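Local coordinates for protein inorganic pyrophosphatase (Neisseria gonorrhoeae, PDB 5TEA) that probably catalyses the magnesium-dependent hydrolysis of inorganic pyrophosphate to two phosphate ions, as a cytoplasmic homohexamer, at residues 24-29 with 97-102; 35-40 with 52-57. All blocks are in the same frame, centred on the assembly; numbering follows the deposited sequence.

Interaction 1 (24-29 with 97-102); sequences GIINVV and ARVIGV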
loop_
_atom_site.group_PDB
_atom_site.type_symbol
_atom_site.label_atom_id
_atom_site.label_comp_id
_atom_site.label_asym_id
_atom_site.label_seq_id
_atom_site.Cartn_x
_atom_site.Cartn_y
_atom_site.Cartn_z
ATOM N N GLY B 24 26.647 -21.179 8.109
ATOM C CA GLY B 24 25.940 -19.926 8.279
ATOM C C GLY B 24 24.754 -19.722 7.370
ATOM O O GLY B 24 24.255 -18.598 7.273
ATOM N N ILE B 25 24.287 -20.760 6.690
ATOM C CA ILE B 25 23.096 -20.678 5.846
ATOM C C ILE B 25 22.076 -21.617 6.468
ATOM O O ILE B 25 22.238 -22.838 6.399
ATOM C CB ILE B 25 23.382 -21.059 4.384
ATOM C CG1 ILE B 25 24.589 -20.287 3.856
ATOM C CG2 ILE B 25 22.132 -20.792 3.496
ATOM C CD1 ILE B 25 24.378 -18.810 3.790
ATOM N N ILE B 26 21.037 -21.056 7.099
ATOM C CA ILE B 26 20.065 -21.844 7.846
ATOM C C ILE B 26 18.689 -21.712 7.200
ATOM O O ILE B 26 18.458 -20.852 6.351
ATOM C CB ILE B 26 19.998 -21.416 9.319
ATOM C CG1 ILE B 26 19.464 -19.978 9.407
ATOM C CG2 ILE B 26 21.376 -21.607 9.977
ATOM C CD1 ILE B 26 19.302 -19.465 10.812
ATOM N N ASN B 27 17.753 -22.548 7.661
ATOM C CA ASN B 27 16.370 -22.477 7.202
ATOM C C ASN B 27 15.564 -21.638 8.183
ATOM O O ASN B 27 15.670 -21.828 9.399
ATOM C CB ASN B 27 15.761 -23.879 7.060
ATOM C CG ASN B 27 16.453 -24.710 5.988
ATOM O OD1 ASN B 27 16.852 -24.184 4.956
ATOM N ND2 ASN B 27 16.618 -26.001 6.240
ATOM N N VAL B 28 14.766 -20.714 7.652
ATOM C CA VAL B 28 13.955 -19.800 8.453
ATOM C C VAL B 28 12.531 -19.840 7.926
ATOM O O VAL B 28 12.312 -19.861 6.711
ATOM C CB VAL B 28 14.523 -18.359 8.409
ATOM C CG1 VAL B 28 13.547 -17.362 9.027
ATOM C CG2 VAL B 28 15.850 -18.329 9.161
ATOM N N VAL B 29 11.561 -19.899 8.838
ATOM C CA VAL B 29 10.148 -19.795 8.497
ATOM C C VAL B 29 9.653 -18.424 8.949
ATOM O O VAL B 29 9.812 -18.059 10.119
ATOM C CB VAL B 29 9.333 -20.935 9.142
ATOM C CG1 VAL B 29 7.831 -20.707 8.960
ATOM C CG2 VAL B 29 9.743 -22.280 8.540
ATOM N N ALA B 97 18.551 -18.668 4.661
ATOM C CA ALA B 97 18.935 -17.340 5.113
ATOM C C ALA B 97 20.353 -17.359 5.657
ATOM O O ALA B 97 20.772 -18.331 6.288
ATOM C CB ALA B 97 17.975 -16.824 6.191
ATOM N N ARG B 98 21.078 -16.269 5.437
ATOM C CA ARG B 98 22.424 -16.148 5.986
ATOM C C ARG B 98 22.339 -15.566 7.390
ATOM O O ARG B 98 21.646 -14.568 7.607
ATOM C CB ARG B 98 23.308 -15.268 5.095
ATOM C CG ARG B 98 24.586 -14.780 5.782
ATOM C CD ARG B 98 25.446 -13.915 4.860
ATOM N NE ARG B 98 26.147 -14.714 3.859
ATOM C CZ ARG B 98 27.309 -15.335 4.054
ATOM N NH1 ARG B 98 27.937 -15.259 5.222
ATOM N NH2 ARG B 98 27.850 -16.035 3.070
ATOM N N VAL B 99 23.037 -16.201 8.335
ATOM C CA VAL B 99 23.170 -15.711 9.710
ATOM C C VAL B 99 24.200 -14.583 9.723
ATOM O O VAL B 99 25.361 -14.800 9.359
ATOM C CB VAL B 99 23.618 -16.844 10.645
ATOM C CG1 VAL B 99 23.886 -16.313 12.072
ATOM C CG2 VAL B 99 22.625 -17.988 10.649
ATOM N N ILE B 100 23.803 -13.385 10.155
ATOM C CA ILE B 100 24.754 -12.275 10.223
ATOM C C ILE B 100 25.008 -11.763 11.635
ATOM O O ILE B 100 25.914 -10.929 11.809
ATOM C CB ILE B 100 24.366 -11.092 9.299
ATOM C CG1 ILE B 100 23.098 -10.382 9.792
ATOM C CG2 ILE B 100 24.285 -11.532 7.822
ATOM C CD1 ILE B 100 22.836 -9.054 9.085
ATOM N N GLY B 101 24.289 -12.240 12.648
ATOM C CA GLY B 101 24.512 -11.784 14.006
ATOM C C GLY B 101 23.434 -12.313 14.937
ATOM O O GLY B 101 22.586 -13.120 14.539
ATOM N N VAL B 102 23.488 -11.860 16.188
ATOM C CA VAL B 102 22.470 -12.228 17.175
ATOM C C VAL B 102 22.175 -11.040 18.068
ATOM O O VAL B 102 23.086 -10.318 18.490
ATOM C CB VAL B 102 22.874 -13.474 17.996
ATOM C CG1 VAL B 102 24.266 -13.313 18.659
ATOM C CG2 VAL B 102 21.782 -13.851 19.002
#

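Interaction 2 (35-40 with 52-57); sequences GSNHKI and DRIEPA. Unlike the reference sequence in segment 52-57: I54 (reference Val).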
loop_
_atom_site.group_PDB
_atom_site.type_symbol
_atom_site.label_atom_id
_atom_site.label_comp_id
_atom_site.label_asym_id
_atom_site.label_seq_id
_atom_site.Cartn_x
_atom_site.Cartn_y
_atom_site.Cartn_z
ATOM N N GLY B 35 6.737 -4.301 9.438
ATOM C CA GLY B 35 5.716 -3.278 9.402
ATOM C C GLY B 35 4.348 -3.696 9.900
ATOM O O GLY B 35 3.442 -2.852 9.946
ATOM N N SER B 36 4.158 -4.960 10.274
ATOM C CA SER B 36 2.874 -5.427 10.787
ATOM C C SER B 36 2.808 -5.293 12.306
ATOM O O SER B 36 3.798 -5.530 13.005
ATOM C CB SER B 36 2.641 -6.887 10.381
ATOM O OG SER B 36 1.454 -7.398 10.948
ATOM N N ASN B 37 1.636 -4.903 12.828
ATOM C CA ASN B 37 1.405 -4.973 14.269
ATOM C C ASN B 37 0.586 -6.194 14.660
ATOM O O ASN B 37 -0.034 -6.212 15.734
ATOM C CB ASN B 37 0.744 -3.693 14.802
ATOM C CG ASN B 37 -0.660 -3.475 14.250
ATOM O OD1 ASN B 37 -0.948 -3.830 13.112
ATOM N ND2 ASN B 37 -1.539 -2.876 15.063
ATOM N N HIS B 38 0.564 -7.216 13.811
ATOM C CA HIS B 38 -0.125 -8.462 14.118
ATOM C C HIS B 38 0.891 -9.448 14.673
ATOM O O HIS B 38 1.865 -9.786 13.994
ATOM C CB HIS B 38 -0.816 -9.022 12.888
ATOM C CG HIS B 38 -1.944 -8.154 12.404
ATOM N ND1 HIS B 38 -2.600 -8.363 11.210
ATOM C CD2 HIS B 38 -2.501 -7.050 12.953
ATOM C CE1 HIS B 38 -3.531 -7.436 11.054
ATOM N NE2 HIS B 38 -3.492 -6.627 12.098
ATOM N N LYS B 39 0.687 -9.880 15.908
ATOM C CA LYS B 39 1.604 -10.862 16.490
ATOM C C LYS B 39 1.173 -12.243 16.025
ATOM O O LYS B 39 0.275 -12.862 16.602
ATOM C CB LYS B 39 1.630 -10.787 18.008
ATOM C CG LYS B 39 2.627 -11.784 18.599
ATOM C CD LYS B 39 2.477 -11.838 20.112
ATOM C CE LYS B 39 3.521 -12.757 20.720
ATOM N NZ LYS B 39 3.730 -13.974 19.891
ATOM N N ILE B 40 1.833 -12.733 14.987
ATOM C CA ILE B 40 1.526 -14.018 14.386
ATOM C C ILE B 40 2.609 -14.994 14.810
ATOM O O ILE B 40 3.796 -14.657 14.814
ATOM C CB ILE B 40 1.423 -13.894 12.854
ATOM C CG1 ILE B 40 0.278 -12.938 12.509
ATOM C CG2 ILE B 40 1.184 -15.259 12.200
ATOM C CD1 ILE B 40 0.281 -12.482 11.063
ATOM N N ASP B 52 -1.956 -14.272 17.621
ATOM C CA ASP B 52 -2.089 -14.262 19.077
ATOM C C ASP B 52 -2.803 -13.008 19.560
ATOM O O ASP B 52 -3.646 -13.080 20.461
ATOM C CB ASP B 52 -0.717 -14.350 19.746
ATOM C CG ASP B 52 -0.056 -15.699 19.561
ATOM O OD1 ASP B 52 -0.769 -16.678 19.267
ATOM O OD2 ASP B 52 1.183 -15.775 19.721
ATOM N N ARG B 53 -2.453 -11.849 19.002
ATOM C CA ARG B 53 -3.028 -10.592 19.462
ATOM C C ARG B 53 -2.667 -9.483 18.489
ATOM O O ARG B 53 -1.780 -9.637 17.649
ATOM C CB ARG B 53 -2.537 -10.236 20.871
ATOM C CG ARG B 53 -1.044 -9.999 20.953
ATOM C CD ARG B 53 -0.653 -9.705 22.390
ATOM N NE ARG B 53 0.734 -9.270 22.496
ATOM C CZ ARG B 53 1.719 -10.015 22.984
ATOM N NH1 ARG B 53 1.473 -11.242 23.423
ATOM N NH2 ARG B 53 2.952 -9.526 23.038
ATOM N N ILE B 54 -3.400 -8.366 18.594
ATOM C CA ILE B 54 -3.036 -7.121 17.931
ATOM C C ILE B 54 -2.123 -6.330 18.861
ATOM O O ILE B 54 -2.479 -6.071 20.019
ATOM C CB ILE B 54 -4.286 -6.294 17.575
ATOM C CG1 ILE B 54 -5.343 -7.163 16.866
ATOM C CG2 ILE B 54 -3.880 -5.066 16.735
ATOM C CD1 ILE B 54 -4.984 -7.605 15.460
ATOM N N GLU B 55 -0.946 -5.934 18.358
ATOM C CA GLU B 55 -0.022 -5.124 19.143
ATOM C C GLU B 55 -0.312 -3.645 18.915
ATOM O O GLU B 55 -0.967 -3.288 17.941
ATOM C CB GLU B 55 1.418 -5.439 18.736
ATOM C CG GLU B 55 1.823 -6.903 18.909
ATOM C CD GLU B 55 2.218 -7.255 20.326
ATOM O OE1 GLU B 55 1.735 -6.593 21.269
ATOM O OE2 GLU B 55 3.023 -8.200 20.496
ATOM N N PRO B 56 0.161 -2.755 19.790
ATOM C CA PRO B 56 0.038 -1.317 19.507
ATOM C C PRO B 56 0.644 -0.970 18.148
ATOM O O PRO B 56 1.731 -1.429 17.793
ATOM C CB PRO B 56 0.817 -0.662 20.656
ATOM C CG PRO B 56 0.709 -1.675 21.781
ATOM C CD PRO B 56 0.818 -3.006 21.089
ATOM N N ALA B 57 -0.090 -0.164 17.378
ATOM C CA ALA B 57 0.343 0.214 16.042
ATOM C C ALA B 57 1.698 0.911 16.051
ATOM O O ALA B 57 2.467 0.771 15.100
ATOM C CB ALA B 57 -0.711 1.109 15.383
#

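Interaction 1 (24-29 with 97-102)
Antiparallel strand pairing joins I25 and I26 to R98 and A97 at the start of strand 25-32, inside the curled beta sheet that forms the barrel core of this soluble pyrophosphatase. I26 and A97 are a hydrogen-bonded pair: A97 N donates to I26 O at 2.8 Å, and I26 N donates to A97 O at 2.9 Å. One step back, V99 N reaches G24 O at 2.9 Å. I25 and R98, the non-hydrogen-bonded pair, lie between these bonds, and their CA hydrogens approach A97 O and G24 O respectively. The two strand segments run at 113° to each other, so the chain beyond V99 diverges from strand 25-32, while on the other side pairing continues from V28 to L95. G24 and I25 also form a G1 bulge opposite D20, where G24 takes a positive phi of 77°. The side chains of I25 and R98 emerge on one face. There I25 CD1 rests on R98 CB at 3.9 Å and lies over a face of the guanidinium, before which the arginine chain bends at chi3. The face bearing I26, A97 and V99 is apolar and buried. C117 of strand 110-119 packs on I26 and A97, while I174 of helix 167-183 touches both I26 and V99. Farther along, V28 CG2 closes on A97 CB at 3.9 Å. I26 holds CG1 between its backbone N and carbonyl carbon (chi1 65°), bringing that atom near V99; the I26 and V99 side chains then cross at about a right angle. V99 CG2, set beside its own backbone N, meets I26 CD1 at 3.6 Å and I26 CG2 at 3.9 Å.

Interaction 2 (35-40 with 52-57)
E55 N donates a nearly straight 2.8 Å hydrogen bond to N37 O, joining the open end of the beta hairpin made by strands 38-43 and 48-54. N37 ND2 returns a bond to E55 O at 3.0 Å, approaching 22° out of that carbonyl's plane, so one residue grips the E55 backbone from both its main chain and its side chain. In N37, chi1 of 65° sets CG between the backbone N and carbonyl carbon, and ND2 then meets E55 O. S36 OG accepts from H38 N in an ST turn just before the strand. Farther into the hairpin, D52 N binds K39 O at 2.8 Å. K39 and R53, both predicted to bind substrate, share a face: K39 CD lies 3.4 Å above the guanidinium plane of R53, over its centre. Beyond CD the lysine chain stays extended to CE and bends at chi4, bringing K39 NZ to the anti lone pair of D52 OD2 at 3.1 Å in a salt bridge. The guanidinium is held from its edge by E55, whose OE1 lies in its plane and accepts from R53 NE at 3.1 Å, although NE stands well above the carboxylate plane. This R53-E55 salt bridge helps fix the guanidinium, consistent with the predicted substrate role of R53. N124 and D122 of a neighbouring subunit adjoin A57 and I54, respectively. On the other face, H38 and I54 lie side by side, and I54 CD1 reaches H38 CD2 at 3.6 Å.

Interactions 1 and 2 lie on opposite sides of the centre of the chain, with their own centres about 24 Å apart and nearest atoms about 8 Å apart, not touching. Strand 25-32 is followed by strand 38-43, so the chain passes from 24-29 through both halves of interaction 2, then re-enters the sheet through strands 64-67 and 80-83 before 97-102 completes interaction 1. Interaction 1 pairs strands 25-32 and 94-107 of the large curled sheet and adjoins no other subunit; interaction 2 belongs to a separate two-strand hairpin that meets neighbouring subunits. The hairpin carries predicted substrate-binding side chains. The side chain of K39 is about 9 Å, and that of V28 about 13 Å, from the bound calcium ion.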